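Sorbitol dehydrogenase (Gluconobacter oxydans, PDB 5ITG) probably oxidises D-sorbitol to L-sorbose with a nicotinamide cofactor, as a Rossmann-fold member of the mannitol dehydrogenase family. Local coordinates at residues Leu305-Asp319 and Phe361-Ala374. Sequence-based numbering, arbitrary orientation.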
loop_
_atom_site.group_PDB
_atom_site.type_symbol
_atom_site.label_atom_id
_atom_site.label_comp_id
_atom_site.label_asym_id
_atom_site.label_seq_id
_atom_site.Cartn_x
_atom_site.Cartn_y
_atom_site.Cartn_z
ATOM N N LEU A 305 5.775 -8.489 -16.252
ATOM C CA LEU A 305 4.821 -8.173 -17.305
ATOM C C LEU A 305 5.214 -6.878 -18.022
ATOM O O LEU A 305 5.278 -6.818 -19.255
ATOM C CB LEU A 305 3.420 -7.987 -16.714
ATOM C CG LEU A 305 2.332 -7.547 -17.705
ATOM C CD1 LEU A 305 1.987 -8.711 -18.637
ATOM C CD2 LEU A 305 1.091 -7.100 -16.955
ATOM N N CYS A 306 5.495 -5.840 -17.241
ATOM C CA CYS A 306 5.794 -4.536 -17.821
ATOM C C CYS A 306 7.129 -4.312 -18.500
ATOM O O CYS A 306 7.197 -3.517 -19.431
ATOM C CB CYS A 306 5.536 -3.440 -16.783
ATOM S SG CYS A 306 3.773 -3.283 -16.343
ATOM N N PHE A 307 8.192 -4.989 -18.071
ATOM C CA PHE A 307 9.470 -4.783 -18.736
ATOM C C PHE A 307 9.371 -5.222 -20.206
ATOM O O PHE A 307 9.728 -4.461 -21.114
ATOM C CB PHE A 307 10.609 -5.529 -18.015
ATOM C CG PHE A 307 10.971 -4.954 -16.657
ATOM C CD1 PHE A 307 10.747 -3.611 -16.361
ATOM C CD2 PHE A 307 11.602 -5.747 -15.699
ATOM C CE1 PHE A 307 11.143 -3.063 -15.138
ATOM C CE2 PHE A 307 12.006 -5.202 -14.463
ATOM C CZ PHE A 307 11.775 -3.863 -14.188
ATOM N N PRO A 308 8.894 -6.453 -20.471
ATOM C CA PRO A 308 8.806 -6.825 -21.886
ATOM C C PRO A 308 7.643 -6.115 -22.589
ATOM O O PRO A 308 7.682 -5.891 -23.806
ATOM C CB PRO A 308 8.648 -8.349 -21.838
ATOM C CG PRO A 308 7.987 -8.593 -20.520
ATOM C CD PRO A 308 8.683 -7.624 -19.601
ATOM N N GLY A 309 6.618 -5.751 -21.822
ATOM C CA GLY A 309 5.475 -5.054 -22.389
ATOM C C GLY A 309 5.853 -3.695 -22.977
ATOM O O GLY A 309 5.292 -3.265 -23.994
ATOM N N ILE A 310 6.797 -3.015 -22.331
ATOM C CA ILE A 310 7.266 -1.713 -22.792
ATOM C C ILE A 310 8.011 -1.904 -24.120
ATOM O O ILE A 310 7.902 -1.080 -25.033
ATOM C CB ILE A 310 8.213 -1.053 -21.747
ATOM C CG1 ILE A 310 7.427 -0.702 -20.481
ATOM C CG2 ILE A 310 8.860 0.206 -22.339
ATOM C CD1 ILE A 310 8.293 -0.239 -19.306
ATOM N N LEU A 311 8.762 -2.997 -24.236
ATOM C CA LEU A 311 9.490 -3.276 -25.471
ATOM C C LEU A 311 8.506 -3.546 -26.616
ATOM O O LEU A 311 8.754 -3.161 -27.756
ATOM C CB LEU A 311 10.422 -4.481 -25.291
ATOM C CG LEU A 311 11.691 -4.217 -24.476
ATOM C CD1 LEU A 311 12.404 -5.524 -24.148
ATOM C CD2 LEU A 311 12.596 -3.284 -25.263
ATOM N N VAL A 312 7.398 -4.216 -26.313
ATOM C CA VAL A 312 6.392 -4.498 -27.334
ATOM C C VAL A 312 5.715 -3.188 -27.730
ATOM O O VAL A 312 5.266 -3.028 -28.859
ATOM C CB VAL A 312 5.319 -5.493 -26.828
ATOM C CG1 VAL A 312 4.201 -5.633 -27.864
ATOM C CG2 VAL A 312 5.945 -6.845 -26.572
ATOM N N GLY A 313 5.653 -2.244 -26.798
ATOM C CA GLY A 313 5.041 -0.965 -27.112
ATOM C C GLY A 313 3.722 -0.720 -26.416
ATOM O O GLY A 313 2.935 0.123 -26.846
ATOM N N TYR A 314 3.465 -1.457 -25.342
ATOM C CA TYR A 314 2.229 -1.285 -24.593
ATOM C C TYR A 314 2.361 -0.134 -23.608
ATOM O O TYR A 314 3.326 -0.062 -22.848
ATOM C CB TYR A 314 1.885 -2.576 -23.842
ATOM C CG TYR A 314 1.435 -3.690 -24.748
ATOM C CD1 TYR A 314 0.345 -3.516 -25.605
ATOM C CD2 TYR A 314 2.089 -4.926 -24.747
ATOM C CE1 TYR A 314 -0.083 -4.546 -26.438
ATOM C CE2 TYR A 314 1.674 -5.955 -25.572
ATOM C CZ TYR A 314 0.586 -5.758 -26.415
ATOM O OH TYR A 314 0.161 -6.774 -27.226
ATOM N N GLU A 315 1.380 0.760 -23.617
ATOM C CA GLU A 315 1.397 1.915 -22.731
ATOM C C GLU A 315 0.822 1.639 -21.343
ATOM O O GLU A 315 1.271 2.216 -20.355
ATOM C CB GLU A 315 0.618 3.071 -23.362
ATOM C CG GLU A 315 0.576 4.314 -22.489
ATOM C CD GLU A 315 -0.278 5.416 -23.083
ATOM O OE1 GLU A 315 0.009 5.837 -24.225
ATOM O OE2 GLU A 315 -1.234 5.859 -22.409
ATOM N N ASN A 316 -0.177 0.770 -21.264
ATOM C CA ASN A 316 -0.789 0.476 -19.980
ATOM C C ASN A 316 -0.738 -0.998 -19.625
ATOM O O ASN A 316 -0.657 -1.866 -20.498
ATOM C CB ASN A 316 -2.242 0.946 -19.970
ATOM C CG ASN A 316 -2.371 2.429 -20.232
ATOM O OD1 ASN A 316 -1.688 3.242 -19.611
ATOM N ND2 ASN A 316 -3.257 2.792 -21.152
ATOM N N VAL A 317 -0.809 -1.272 -18.329
ATOM C CA VAL A 317 -0.758 -2.640 -17.844
ATOM C C VAL A 317 -1.868 -3.506 -18.433
ATOM O O VAL A 317 -1.620 -4.644 -18.826
ATOM C CB VAL A 317 -0.853 -2.689 -16.299
ATOM C CG1 VAL A 317 -0.847 -4.137 -15.823
ATOM C CG2 VAL A 317 0.324 -1.935 -15.680
ATOM N N ASP A 318 -3.084 -2.973 -18.499
ATOM C CA ASP A 318 -4.199 -3.755 -19.014
ATOM C C ASP A 318 -4.047 -4.132 -20.484
ATOM O O ASP A 318 -4.631 -5.116 -20.927
ATOM C CB ASP A 318 -5.533 -3.037 -18.745
ATOM C CG ASP A 318 -5.749 -1.818 -19.623
ATOM O OD1 ASP A 318 -4.785 -1.075 -19.891
ATOM O OD2 ASP A 318 -6.909 -1.595 -20.027
ATOM N N ASP A 319 -3.258 -3.367 -21.237
ATOM C CA ASP A 319 -3.015 -3.689 -22.646
ATOM C C ASP A 319 -2.009 -4.841 -22.691
ATOM O O ASP A 319 -2.117 -5.761 -23.507
ATOM C CB ASP A 319 -2.392 -2.513 -23.406
ATOM C CG ASP A 319 -3.204 -1.237 -23.307
ATOM O OD1 ASP A 319 -4.419 -1.266 -23.583
ATOM O OD2 ASP A 319 -2.605 -0.194 -22.962
ATOM N N PHE A 361 -4.653 -7.215 -12.784
ATOM C CA PHE A 361 -3.929 -6.519 -13.841
ATOM C C PHE A 361 -4.851 -6.269 -15.042
ATOM O O PHE A 361 -4.608 -5.361 -15.833
ATOM C CB PHE A 361 -2.699 -7.331 -14.297
ATOM C CG PHE A 361 -1.583 -7.416 -13.269
ATOM C CD1 PHE A 361 -1.596 -6.630 -12.119
ATOM C CD2 PHE A 361 -0.505 -8.278 -13.475
ATOM C CE1 PHE A 361 -0.544 -6.699 -11.184
ATOM C CE2 PHE A 361 0.552 -8.358 -12.550
ATOM C CZ PHE A 361 0.530 -7.565 -11.406
ATOM N N SER A 362 -5.902 -7.076 -15.177
ATOM C CA SER A 362 -6.853 -6.910 -16.279
ATOM C C SER A 362 -7.953 -5.881 -15.981
ATOM O O SER A 362 -8.799 -5.614 -16.841
ATOM C CB SER A 362 -7.522 -8.242 -16.616
ATOM O OG SER A 362 -8.544 -8.539 -15.670
ATOM N N ASN A 363 -7.952 -5.306 -14.776
ATOM C CA ASN A 363 -8.974 -4.315 -14.404
ATOM C C ASN A 363 -8.677 -3.019 -15.154
ATOM O O ASN A 363 -7.812 -2.252 -14.748
ATOM C CB ASN A 363 -8.951 -4.052 -12.886
ATOM C CG ASN A 363 -10.216 -3.356 -12.386
ATOM O OD1 ASN A 363 -10.780 -2.497 -13.070
ATOM N ND2 ASN A 363 -10.657 -3.718 -11.180
ATOM N N LYS A 364 -9.390 -2.772 -16.248
ATOM C CA LYS A 364 -9.144 -1.569 -17.034
ATOM C C LYS A 364 -9.283 -0.254 -16.258
ATOM O O LYS A 364 -8.508 0.684 -16.472
ATOM C CB LYS A 364 -10.041 -1.560 -18.284
ATOM C CG LYS A 364 -9.791 -2.753 -19.203
ATOM C CD LYS A 364 -10.501 -2.611 -20.548
ATOM C CE LYS A 364 -9.807 -1.598 -21.459
ATOM N NZ LYS A 364 -8.499 -2.092 -21.990
ATOM N N ALA A 365 -10.246 -0.178 -15.347
ATOM C CA ALA A 365 -10.433 1.050 -14.572
ATOM C C ALA A 365 -9.223 1.377 -13.690
ATOM O O ALA A 365 -8.970 2.540 -13.384
ATOM C CB ALA A 365 -11.688 0.934 -13.706
HETATM N N MSE A 366 -8.479 0.349 -13.290
HETATM C CA MSE A 366 -7.313 0.519 -12.420
HETATM C C MSE A 366 -5.999 0.656 -13.172
HETATM O O MSE A 366 -5.037 1.218 -12.654
HETATM C CB MSE A 366 -7.179 -0.675 -11.469
HETATM C CG MSE A 366 -8.366 -0.903 -10.555
HETATM SE SE MSE A 366 -8.666 0.583 -9.372
HETATM C CE MSE A 366 -10.366 1.172 -10.066
ATOM N N SER A 367 -5.962 0.123 -14.387
ATOM C CA SER A 367 -4.760 0.142 -15.209
ATOM C C SER A 367 -3.851 1.362 -15.062
ATOM O O SER A 367 -4.277 2.507 -15.178
ATOM C CB SER A 367 -5.123 -0.040 -16.681
ATOM O OG SER A 367 -3.950 -0.243 -17.446
ATOM N N ASP A 368 -2.580 1.082 -14.809
ATOM C CA ASP A 368 -1.571 2.105 -14.654
ATOM C C ASP A 368 -0.696 2.038 -15.898
ATOM O O ASP A 368 -0.889 1.164 -16.746
ATOM C CB ASP A 368 -0.752 1.826 -13.390
ATOM C CG ASP A 368 0.316 2.875 -13.138
ATOM O OD1 ASP A 368 0.036 4.078 -13.326
ATOM O OD2 ASP A 368 1.434 2.498 -12.733
ATOM N N GLN A 369 0.249 2.965 -16.022
ATOM C CA GLN A 369 1.140 2.970 -17.172
ATOM C C GLN A 369 2.300 2.011 -16.943
ATOM O O GLN A 369 2.830 1.912 -15.839
ATOM C CB GLN A 369 1.680 4.379 -17.430
ATOM C CG GLN A 369 0.643 5.370 -17.955
ATOM C CD GLN A 369 -0.489 5.595 -16.977
ATOM O OE1 GLN A 369 -0.264 5.983 -15.827
ATOM N NE2 GLN A 369 -1.721 5.356 -17.428
ATOM N N THR A 370 2.685 1.303 -17.997
ATOM C CA THR A 370 3.786 0.356 -17.921
ATOM C C THR A 370 5.083 1.060 -17.533
ATOM O O THR A 370 5.847 0.562 -16.708
ATOM C CB THR A 370 3.987 -0.349 -19.263
ATOM O OG1 THR A 370 4.113 0.632 -20.301
ATOM C CG2 THR A 370 2.801 -1.258 -19.564
ATOM N N LEU A 371 5.334 2.224 -18.123
ATOM C CA LEU A 371 6.552 2.959 -17.802
ATOM C C LEU A 371 6.590 3.341 -16.328
ATOM O O LEU A 371 7.659 3.386 -15.718
ATOM C CB LEU A 371 6.676 4.213 -18.681
ATOM C CG LEU A 371 7.318 3.961 -20.051
ATOM C CD1 LEU A 371 7.332 5.241 -20.876
ATOM C CD2 LEU A 371 8.742 3.449 -19.851
ATOM N N ARG A 372 5.423 3.601 -15.749
ATOM C CA ARG A 372 5.359 3.979 -14.343
ATOM C C ARG A 372 5.731 2.783 -13.470
ATOM O O ARG A 372 6.438 2.921 -12.469
ATOM C CB ARG A 372 3.954 4.465 -13.985
ATOM C CG ARG A 372 3.954 5.665 -13.046
ATOM C CD ARG A 372 2.571 5.931 -12.475
ATOM N NE ARG A 372 2.136 4.846 -11.599
ATOM C CZ ARG A 372 2.782 4.467 -10.501
ATOM N NH1 ARG A 372 3.898 5.089 -10.136
ATOM N NH2 ARG A 372 2.317 3.464 -9.769
ATOM N N ILE A 373 5.254 1.609 -13.859
ATOM C CA ILE A 373 5.551 0.386 -13.123
ATOM C C ILE A 373 7.049 0.101 -13.198
ATOM O O ILE A 373 7.643 -0.416 -12.253
ATOM C CB ILE A 373 4.773 -0.820 -13.712
ATOM C CG1 ILE A 373 3.268 -0.587 -13.553
ATOM C CG2 ILE A 373 5.190 -2.116 -13.020
ATOM C CD1 ILE A 373 2.817 -0.375 -12.117
ATOM N N ALA A 374 7.658 0.469 -14.322
ATOM C CA ALA A 374 9.080 0.239 -14.538
ATOM C C ALA A 374 9.994 1.276 -13.875
ATOM O O ALA A 374 11.213 1.089 -13.833
ATOM C CB ALA A 374 9.367 0.177 -16.036
HETATM O O HOH W 1 3.669 3.717 -20.366
#
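Asn316 and Gln369 face each other across a single beta bridge, their CA atoms 4.2 Å apart, where two loops meet in the helical C-terminal domain of the mannitol dehydrogenase family. Each sits at the N-cap position of a helix. Two backbone bonds define the bridge: Val317 N donates to Asp368 O at 2.9 Å and nearly straight (166°), and Thr370 N donates to Glu315 O at 2.9 Å. A water also donates to Glu315 O and accepts from Leu371 N, which ties the bridge to the first turn of helix 370-374.

Side-chain bonds flank this pairing. The side chains of Asn316 and Gln369 run side by side in the same direction, their amide planes 84° apart, and Gln369 NE2 reaches Asn316 OD1 at 3.0 Å. Thr370 OG1, placed between its own N and carbonyl carbon (chi1 53°), donates to Tyr314 O, just beyond the Schellman motif at Gly313 that ends helix 288-312. Asp318 splits its carboxylate: Lys364 NZ forms a salt bridge to OD2 from one face of the carboxylate plane, and Ser367 OG donates to OD1 from the opposite face, so two opposed partners limit its rotation. Glu322 gives Lys364 a second, long and weak ion pair.

Apolar contacts join segment 305-312, the end of helix 288-312, to helix 370-374; the axes of these two segments approach to 8.8 Å. Cys306 SG lies against Ile373 CB at 3.7 Å, and Ile373 CG1 continues to Val317 CG2. The Phe361 ring, stacked on His302, is met obliquely by Leu305 CD2 and Val317 CG1. Ala374 CB fits between Ile310 and the in-plane edge of the Phe307 ring, touching Phe307 CE1 at 3.8 Å and pressing on Ile310 CD1 at a tight 3.5 Å.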